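Side-chain contacts in sorting nexin-3 (Saccharomyces cerevisiae, PDB 1OCS), which binds phosphatidylinositol 3-phosphate and helps retrieve late Golgi membrane proteins from the prevacuolar compartment: residues T58-I63 with E122-R127; S83-F88 with Q129-W134. All coordinates share one frame; numbering follows the deposited sequence.

Both contacts are buried, and both use the long helix 121-139. Contact 1 sets its N-terminal part against strand 57-66, the middle strand of the antiparallel sheet. Contact 2 sets the next turns of the same helix against the short helix 82-89. Their centres lie about 9 Å apart. They join directly where Ile-62 packs on Phe-85 and Tyr-60 on Leu-131. The chemistry differs, though neither has a direct hydrogen bond across. In contact 1 a water bridges Tyr-60 and the lipid-binding Arg-127, beside apolar groups. Contact 2 lies nearer the centre of the chain and is wholly apolar where it touches, made by aromatic rings and a leucine.

Contact 1: T58-I63 with E122-R127; sequences TDYEII and EVIEER
In the phosphoinositide site of the PX domain, Arg-127 of helix 121-139 meets Tyr-60 of strand 57-66, which also touches Ile-124. The Tyr-60 OH lies 3.5 Å from Arg-127 CB and also touches Arg-127 CD. The two side chains cross at about a right angle, with ring and guanidinium planes 61° apart. On its CE2 side the tyrosine ring turns an edge to the helix. Ile-124 O lies there near the ring plane, 3.8 Å from Tyr-60 CE2, and Ile-124 CG2 is 4.0 Å from the same carbon. Here the long helix of the PX fold packs against the antiparallel sheet, roughly along its middle strand (28° between the segments). Arg-127 binds phosphatidylinositol 3-phosphate, as do Arg-81 and Lys-112 nearby. Its CG is anti to the carbonyl carbon (chi1 -80°) and the chain runs extended to NE, which takes the guanidinium past the tyrosine hydroxyl. One water ties the groups together. It lies 2.7 Å from Tyr-60 OH, in the ring plane, and accepts a bond from Arg-127 NH1 at 3.1 Å, at the guanidinium edge. Its bond to Thr-58 OG1 is weak. Elsewhere Arg-127 NH2 bonds to Gly-111 O, and Tyr-82 makes a cation-pi contact with the arginine. Thr-58 and Ile-124 meet tip to tip, with Thr-58 CG2 3.9 Å from Ile-124 CD1.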
loop_
_atom_site.group_PDB
_atom_site.type_symbol
_atom_site.label_atom_id
_atom_site.label_comp_id
_atom_site.label_asym_id
_atom_site.label_seq_id
_atom_site.Cartn_x
_atom_site.Cartn_y
_atom_site.Cartn_z
ATOM N N THR A 58 -1.218 -4.520 -13.791
ATOM C CA THR A 58 -0.693 -3.217 -13.418
ATOM C C THR A 58 -0.385 -3.158 -11.932
ATOM O O THR A 58 -1.057 -3.788 -11.106
ATOM C CB THR A 58 -1.648 -2.041 -13.811
ATOM O OG1 THR A 58 -2.124 -1.386 -12.637
ATOM C CG2 THR A 58 -2.812 -2.525 -14.636
ATOM N N ASP A 59 0.684 -2.453 -11.593
ATOM C CA ASP A 59 1.032 -2.298 -10.195
ATOM C C ASP A 59 1.382 -0.842 -9.956
ATOM O O ASP A 59 1.522 -0.063 -10.907
ATOM C CB ASP A 59 2.163 -3.252 -9.782
ATOM C CG ASP A 59 3.435 -3.059 -10.581
ATOM O OD1 ASP A 59 4.360 -3.870 -10.370
ATOM O OD2 ASP A 59 3.517 -2.118 -11.403
ATOM N N TYR A 60 1.491 -0.471 -8.689
ATOM C CA TYR A 60 1.763 0.903 -8.314
ATOM C C TYR A 60 2.979 0.991 -7.418
ATOM O O TYR A 60 3.256 0.081 -6.639
ATOM C CB TYR A 60 0.550 1.477 -7.577
ATOM C CG TYR A 60 -0.753 1.258 -8.313
ATOM C CD1 TYR A 60 -1.330 -0.012 -8.389
ATOM C CD2 TYR A 60 -1.380 2.308 -8.983
ATOM C CE1 TYR A 60 -2.493 -0.235 -9.121
ATOM C CE2 TYR A 60 -2.545 2.097 -9.717
ATOM C CZ TYR A 60 -3.093 0.824 -9.785
ATOM O OH TYR A 60 -4.220 0.606 -10.539
ATOM N N GLU A 61 3.703 2.094 -7.527
ATOM C CA GLU A 61 4.875 2.283 -6.697
ATOM C C GLU A 61 4.513 2.990 -5.394
ATOM O O GLU A 61 3.740 3.950 -5.380
ATOM C CB GLU A 61 5.935 3.107 -7.434
ATOM C CG GLU A 61 7.152 3.426 -6.581
ATOM C CD GLU A 61 8.175 4.269 -7.317
ATOM O OE1 GLU A 61 8.721 3.789 -8.327
ATOM O OE2 GLU A 61 8.430 5.410 -6.887
ATOM N N ILE A 62 5.055 2.481 -4.296
ATOM C CA ILE A 62 4.848 3.097 -3.001
ATOM C C ILE A 62 6.222 3.618 -2.592
ATOM O O ILE A 62 7.199 2.867 -2.568
ATOM C CB ILE A 62 4.374 2.092 -1.930
ATOM C CG1 ILE A 62 3.031 1.471 -2.333
ATOM C CG2 ILE A 62 4.220 2.812 -0.587
ATOM C CD1 ILE A 62 2.475 0.506 -1.298
ATOM N N ILE A 63 6.311 4.912 -2.318
ATOM C CA ILE A 63 7.570 5.494 -1.882
ATOM C C ILE A 63 7.317 6.029 -0.482
ATOM O O ILE A 63 6.363 6.777 -0.252
ATOM C CB ILE A 63 8.051 6.624 -2.828
ATOM C CG1 ILE A 63 9.315 7.266 -2.248
ATOM C CG2 ILE A 63 6.947 7.641 -3.053
ATOM C CD1 ILE A 63 9.821 8.464 -3.033
ATOM N N GLU A 122 -8.668 5.638 -17.063
ATOM C CA GLU A 122 -9.691 6.089 -16.133
ATOM C C GLU A 122 -9.564 5.338 -14.815
ATOM O O GLU A 122 -9.354 5.939 -13.761
ATOM C CB GLU A 122 -11.083 5.822 -16.715
ATOM C CG GLU A 122 -11.205 6.072 -18.213
ATOM C CD GLU A 122 -12.440 5.409 -18.811
ATOM O OE1 GLU A 122 -12.543 4.163 -18.744
ATOM O OE2 GLU A 122 -13.307 6.132 -19.345
ATOM N N VAL A 123 -9.699 4.017 -14.890
ATOM C CA VAL A 123 -9.628 3.166 -13.713
ATOM C C VAL A 123 -8.286 3.219 -12.993
ATOM O O VAL A 123 -8.241 3.357 -11.772
ATOM C CB VAL A 123 -9.942 1.691 -14.079
ATOM C CG1 VAL A 123 -9.683 0.785 -12.885
ATOM C CG2 VAL A 123 -11.391 1.564 -14.519
ATOM N N ILE A 124 -7.195 3.112 -13.742
ATOM C CA ILE A 124 -5.867 3.129 -13.139
ATOM C C ILE A 124 -5.575 4.438 -12.407
ATOM O O ILE A 124 -5.049 4.424 -11.295
ATOM C CB ILE A 124 -4.771 2.846 -14.194
ATOM C CG1 ILE A 124 -4.938 1.417 -14.731
ATOM C CG2 ILE A 124 -3.387 2.996 -13.569
ATOM C CD1 ILE A 124 -3.936 1.024 -15.807
ATOM N N GLU A 125 -5.927 5.565 -13.017
ATOM C CA GLU A 125 -5.695 6.857 -12.378
ATOM C C GLU A 125 -6.571 7.003 -11.137
ATOM O O GLU A 125 -6.139 7.554 -10.123
ATOM C CB GLU A 125 -5.978 8.006 -13.352
ATOM C CG GLU A 125 -5.890 9.384 -12.709
ATOM C CD GLU A 125 -4.524 9.679 -12.113
ATOM O OE1 GLU A 125 -4.411 10.669 -11.357
ATOM O OE2 GLU A 125 -3.563 8.930 -12.401
ATOM N N GLU A 126 -7.802 6.505 -11.217
ATOM C CA GLU A 126 -8.714 6.575 -10.084
ATOM C C GLU A 126 -8.184 5.713 -8.947
ATOM O O GLU A 126 -8.282 6.085 -7.781
ATOM C CB GLU A 126 -10.118 6.119 -10.495
ATOM C CG GLU A 126 -10.789 7.070 -11.488
ATOM C CD GLU A 126 -12.226 6.688 -11.812
ATOM O OE1 GLU A 126 -12.445 5.605 -12.402
ATOM O OE2 GLU A 126 -13.137 7.477 -11.472
ATOM N N ARG A 127 -7.614 4.559 -9.283
ATOM C CA ARG A 127 -7.054 3.689 -8.260
ATOM C C ARG A 127 -5.808 4.321 -7.658
ATOM O O ARG A 127 -5.607 4.272 -6.448
ATOM C CB ARG A 127 -6.707 2.315 -8.838
ATOM C CG ARG A 127 -7.919 1.421 -8.971
ATOM C CD ARG A 127 -7.567 -0.018 -9.305
ATOM N NE ARG A 127 -8.708 -0.875 -8.999
ATOM C CZ ARG A 127 -8.766 -2.178 -9.239
ATOM N NH1 ARG A 127 -7.739 -2.803 -9.803
ATOM N NH2 ARG A 127 -9.858 -2.853 -8.897
HETATM O O HOH W 1 -5.042 -1.966 -10.969
#

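Contact 2: S83-F88 with Q129-W134; sequences SDFEFF and QGLNTW
Phe-85 of helix 82-89 takes Leu-131 of helix 121-139 over one face of its ring. Leu-131 CD2 makes a CH-pi contact there, 3.9 Å from the centroid of the Phe-85 ring and 17° off the ring normal. The other methyl, Leu-131 CD1, lies 3.9 Å from Phe-85 CE2. With chi1 at -79° the Phe-85 side chain turns to the side of its own backbone N, and the ring reaches across to the leucine. Trp-134 comes to the edge of the same ring, with its CZ3 4.1 Å from Phe-85 CD1. The indole also meets Phe-88. Trp-134 CH2 is 3.7 Å from Phe-88 CD2. The Phe-88 ring and the six-membered ring of Trp-134 stand at 87° and meet rim to rim, with centroids 5.9 Å apart. Trp-134 NE1 points out of this apolar group and bonds to Pro-107 O. Phe-154 adds an edge-to-face partner for Phe-85 and a stacked one for Phe-88. Were Phe-85 replaced by an alanine, the Leu-131 methyls are likely to lose their aromatic face, and a gap to open beside the Trp-134 rim. The packing is close along this inner side, but the axes of segments 83-88 and 129-134 come no closer than 12.4 Å, and large side chains bridge the distance. The outer sides of the two helices are looser. Ser-83, Phe-87, Gln-129 and Thr-133 are exposed there and do not touch across. Ser-83 belongs to the lipid site. Such packing belongs to the helical part of the PX fold, where helices 82-89 and 121-139 meet through an aromatic core beside the phosphatidylinositol 3-phosphate pocket.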
loop_
_atom_site.group_PDB
_atom_site.type_symbol
_atom_site.label_atom_id
_atom_site.label_comp_id
_atom_site.label_asym_id
_atom_site.label_seq_id
_atom_site.Cartn_x
_atom_site.Cartn_y
_atom_site.Cartn_z
ATOM N N SER A 83 -4.265 -6.033 -5.896
ATOM C CA SER A 83 -4.547 -7.222 -5.096
ATOM C C SER A 83 -3.651 -7.292 -3.857
ATOM O O SER A 83 -4.043 -7.867 -2.844
ATOM C CB SER A 83 -4.385 -8.493 -5.940
ATOM O OG SER A 83 -3.107 -8.563 -6.531
ATOM N N ASP A 84 -2.452 -6.709 -3.932
ATOM C CA ASP A 84 -1.560 -6.714 -2.776
ATOM C C ASP A 84 -2.155 -5.818 -1.687
ATOM O O ASP A 84 -2.058 -6.128 -0.500
ATOM C CB ASP A 84 -0.155 -6.215 -3.148
ATOM C CG ASP A 84 0.607 -7.202 -4.025
ATOM O OD1 ASP A 84 0.523 -8.425 -3.776
ATOM O OD2 ASP A 84 1.299 -6.752 -4.954
ATOM N N PHE A 85 -2.758 -4.702 -2.096
ATOM C CA PHE A 85 -3.394 -3.787 -1.151
ATOM C C PHE A 85 -4.578 -4.501 -0.493
ATOM O O PHE A 85 -4.824 -4.345 0.708
ATOM C CB PHE A 85 -3.901 -2.528 -1.873
ATOM C CG PHE A 85 -2.826 -1.510 -2.165
ATOM C CD1 PHE A 85 -2.561 -0.482 -1.262
ATOM C CD2 PHE A 85 -2.096 -1.566 -3.348
ATOM C CE1 PHE A 85 -1.584 0.482 -1.535
ATOM C CE2 PHE A 85 -1.115 -0.603 -3.630
ATOM C CZ PHE A 85 -0.862 0.420 -2.721
ATOM N N GLU A 86 -5.313 -5.280 -1.284
ATOM C CA GLU A 86 -6.460 -6.013 -0.758
ATOM C C GLU A 86 -6.008 -7.028 0.281
ATOM O O GLU A 86 -6.640 -7.189 1.325
ATOM C CB GLU A 86 -7.208 -6.738 -1.881
ATOM C CG GLU A 86 -8.031 -5.824 -2.773
ATOM C CD GLU A 86 -8.744 -6.588 -3.881
ATOM O OE1 GLU A 86 -8.064 -7.256 -4.693
ATOM O OE2 GLU A 86 -9.987 -6.518 -3.936
ATOM N N PHE A 87 -4.921 -7.728 -0.018
ATOM C CA PHE A 87 -4.390 -8.713 0.908
ATOM C C PHE A 87 -3.880 -7.997 2.156
ATOM O O PHE A 87 -4.085 -8.461 3.273
ATOM C CB PHE A 87 -3.249 -9.496 0.257
ATOM C CG PHE A 87 -2.725 -10.611 1.110
ATOM C CD1 PHE A 87 -3.562 -11.650 1.506
ATOM C CD2 PHE A 87 -1.400 -10.622 1.528
ATOM C CE1 PHE A 87 -3.082 -12.684 2.308
ATOM C CE2 PHE A 87 -0.911 -11.655 2.331
ATOM C CZ PHE A 87 -1.755 -12.685 2.721
ATOM N N PHE A 88 -3.221 -6.858 1.957
ATOM C CA PHE A 88 -2.688 -6.070 3.068
ATOM C C PHE A 88 -3.802 -5.623 4.016
ATOM O O PHE A 88 -3.652 -5.707 5.236
ATOM C CB PHE A 88 -1.931 -4.847 2.528
ATOM C CG PHE A 88 -1.569 -3.830 3.581
ATOM C CD1 PHE A 88 -0.778 -4.179 4.670
ATOM C CD2 PHE A 88 -2.008 -2.514 3.469
ATOM C CE1 PHE A 88 -0.426 -3.231 5.636
ATOM C CE2 PHE A 88 -1.663 -1.559 4.426
ATOM C CZ PHE A 88 -0.868 -1.922 5.513
ATOM N N GLN A 129 -5.010 7.523 -7.341
ATOM C CA GLN A 129 -5.436 8.584 -6.430
ATOM C C GLN A 129 -6.057 8.006 -5.168
ATOM O O GLN A 129 -5.722 8.420 -4.060
ATOM C CB GLN A 129 -6.454 9.509 -7.107
ATOM C CG GLN A 129 -5.910 10.253 -8.309
ATOM C CD GLN A 129 -6.918 11.214 -8.913
ATOM O OE1 GLN A 129 -6.693 11.762 -9.991
ATOM N NE2 GLN A 129 -8.032 11.426 -8.216
ATOM N N GLY A 130 -6.971 7.056 -5.341
ATOM C CA GLY A 130 -7.617 6.446 -4.194
ATOM C C GLY A 130 -6.625 5.741 -3.289
ATOM O O GLY A 130 -6.640 5.925 -2.068
ATOM N N LEU A 131 -5.754 4.934 -3.884
ATOM C CA LEU A 131 -4.760 4.206 -3.103
ATOM C C LEU A 131 -3.806 5.150 -2.373
ATOM O O LEU A 131 -3.389 4.867 -1.249
ATOM C CB LEU A 131 -3.970 3.256 -4.004
ATOM C CG LEU A 131 -4.764 2.070 -4.570
ATOM C CD1 LEU A 131 -3.901 1.306 -5.542
ATOM C CD2 LEU A 131 -5.228 1.161 -3.443
ATOM N N ASN A 132 -3.453 6.260 -3.016
ATOM C CA ASN A 132 -2.553 7.233 -2.403
ATOM C C ASN A 132 -3.201 7.779 -1.130
ATOM O O ASN A 132 -2.598 7.780 -0.062
ATOM C CB ASN A 132 -2.263 8.385 -3.374
ATOM C CG ASN A 132 -1.305 9.414 -2.790
ATOM O OD1 ASN A 132 -0.134 9.118 -2.546
ATOM N ND2 ASN A 132 -1.805 10.627 -2.550
ATOM N N THR A 133 -4.445 8.227 -1.252
ATOM C CA THR A 133 -5.182 8.768 -0.113
ATOM C C THR A 133 -5.350 7.719 0.986
ATOM O O THR A 133 -5.158 8.009 2.170
ATOM C CB THR A 133 -6.575 9.271 -0.553
ATOM O OG1 THR A 133 -6.414 10.364 -1.463
ATOM C CG2 THR A 133 -7.389 9.736 0.647
ATOM N N TRP A 134 -5.703 6.500 0.587
ATOM C CA TRP A 134 -5.902 5.401 1.529
ATOM C C TRP A 134 -4.615 5.094 2.298
ATOM O O TRP A 134 -4.625 4.960 3.522
ATOM C CB TRP A 134 -6.346 4.143 0.773
ATOM C CG TRP A 134 -6.793 3.010 1.661
ATOM C CD1 TRP A 134 -8.021 2.856 2.235
ATOM C CD2 TRP A 134 -6.016 1.874 2.064
ATOM N NE1 TRP A 134 -8.060 1.692 2.966
ATOM C CE2 TRP A 134 -6.844 1.069 2.879
ATOM C CE3 TRP A 134 -4.698 1.455 1.814
ATOM C CZ2 TRP A 134 -6.402 -0.134 3.448
ATOM C CZ3 TRP A 134 -4.258 0.259 2.380
ATOM C CH2 TRP A 134 -5.111 -0.522 3.188
#